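Local structure of GH26C (Muricauda sp. MAR_2010_75, 6Q78) at residues W373-Y376 against C381-V384. The protein probably hydrolyses internal beta-1,4-mannosidic linkages of mannans as a family 26 glycoside hydrolase (endo-beta-mannanase) with a TIM-barrel fold. Residues are numbered along the deposited sequence; the frame is centred on the assembly and turned at random.
Sequences WYNY and CTPV
The carboxamide of Asn-375 grips 381-384 at both ends: OD1 takes the N-H groups of Cys-381 and Thr-382, and ND2 gives to the carbonyl and hydroxyl of Thr-382. Asn-375 OD1 lies 2.8 Å from Cys-381 N, the donor tilted 28° from the carbonyl plane. Its bond from Thr-382 N, 3.1 Å long, is nearly straight (169°) and lies in that plane on a lone pair. At the other end, Asn-375 ND2 gives to Thr-382 O at 2.9 Å and to Thr-382 OG1 at 3.1 Å; both bonds are bent, their acceptors tilted out of the amide plane. With CG anti to its own carbonyl carbon (chi1 -71°), the Asn-375 side chain is directed at the 381-384 backbone and meets the side chain of Thr-382 at about a right angle. Gln-85 of strand 81-86 bonds through OE1 with Thr-382 OG1 and through NE2 with Trp-373 O, while Asp-101 takes a further bond from Asn-375 ND2. Farther along, Cys-381 SG comes within 3.0 Å of Trp-373 O. Trp-373 NE1 sits over the centre of the Tyr-374 ring, 3.4 Å above its plane. The Trp-373 side chain is about 3 Å from a bound Tris, probably from the crystallisation liquor, at the C-terminal end of barrel strand 369-372, the active-site end in TIM-barrel glycosidases. Were Asn-375 an alanine, the N-H groups of Cys-381 and Thr-382 would probably lose their shared acceptor, and Thr-382 O and OG1 the ND2 donor. One buried amide thus matches two donors and two acceptors of 381-384, tying both loops together.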
# COMPACT_ATOMS: atom_id res chain seq x y z
N TRP A 373 -0.23 -8.46 4.50
CA TRP A 373 -1.59 -8.68 4.04
C TRP A 373 -2.49 -9.06 5.22
O TRP A 373 -2.02 -9.22 6.35
CB TRP A 373 -1.64 -9.68 2.88
CG TRP A 373 -2.86 -9.52 2.03
CD1 TRP A 373 -3.81 -10.48 1.80
CD2 TRP A 373 -3.28 -8.34 1.31
NE1 TRP A 373 -4.81 -9.97 1.00
CE2 TRP A 373 -4.51 -8.67 0.68
CE3 TRP A 373 -2.74 -7.06 1.14
CZ2 TRP A 373 -5.21 -7.75 -0.11
CZ3 TRP A 373 -3.45 -6.14 0.36
CH2 TRP A 373 -4.67 -6.50 -0.25
N TYR A 374 -3.78 -9.21 4.98
CA TYR A 374 -4.71 -9.45 6.08
C TYR A 374 -4.61 -10.89 6.62
O TYR A 374 -4.19 -11.83 5.92
CB TYR A 374 -6.16 -9.07 5.75
CG TYR A 374 -6.77 -9.58 4.47
CD1 TYR A 374 -6.95 -10.94 4.22
CD2 TYR A 374 -7.23 -8.67 3.51
CE1 TYR A 374 -7.59 -11.38 3.04
CE2 TYR A 374 -7.85 -9.11 2.35
CZ TYR A 374 -8.02 -10.44 2.13
OH TYR A 374 -8.64 -10.86 0.95
N ASN A 375 -5.04 -11.04 7.86
CA ASN A 375 -5.37 -12.36 8.41
C ASN A 375 -6.83 -12.66 8.13
O ASN A 375 -7.66 -11.75 8.17
CB ASN A 375 -5.18 -12.33 9.94
CG ASN A 375 -3.72 -12.25 10.38
OD1 ASN A 375 -2.78 -12.47 9.61
ND2 ASN A 375 -3.53 -11.93 11.67
N TYR A 376 -7.15 -13.92 7.84
CA TYR A 376 -8.51 -14.23 7.43
C TYR A 376 -8.80 -15.71 7.66
O TYR A 376 -8.04 -16.56 7.19
CB TYR A 376 -8.66 -13.91 5.93
CG TYR A 376 -10.04 -14.19 5.37
CD1 TYR A 376 -11.09 -13.32 5.61
CD2 TYR A 376 -10.28 -15.31 4.61
CE1 TYR A 376 -12.36 -13.57 5.09
CE2 TYR A 376 -11.54 -15.57 4.10
CZ TYR A 376 -12.57 -14.69 4.34
OH TYR A 376 -13.82 -14.96 3.82
N CYS A 381 -0.87 -14.17 8.46
CA CYS A 381 0.51 -13.80 8.25
C CYS A 381 1.07 -12.94 9.38
O CYS A 381 2.25 -12.59 9.34
CB CYS A 381 0.74 -13.13 6.88
SG CYS A 381 -0.05 -11.52 6.70
N THR A 382 0.25 -12.58 10.36
CA THR A 382 0.79 -12.13 11.64
C THR A 382 0.11 -12.96 12.73
O THR A 382 -1.10 -13.24 12.65
CB THR A 382 0.53 -10.62 11.89
OG1 THR A 382 -0.89 -10.35 11.91
CG2 THR A 382 1.25 -9.74 10.85
N PRO A 383 0.86 -13.39 13.74
CA PRO A 383 0.31 -14.35 14.71
C PRO A 383 -0.48 -13.65 15.81
O PRO A 383 -0.39 -12.43 16.01
CB PRO A 383 1.56 -15.00 15.30
CG PRO A 383 2.59 -13.88 15.26
CD PRO A 383 2.31 -13.21 13.89
N VAL A 384 -1.28 -14.46 16.50
CA VAL A 384 -1.90 -14.03 17.76
C VAL A 384 -1.36 -14.98 18.83
O VAL A 384 -0.74 -16.00 18.49
CB VAL A 384 -3.44 -14.02 17.67
CG1 VAL A 384 -3.93 -13.00 16.60
CG2 VAL A 384 -3.99 -15.41 17.46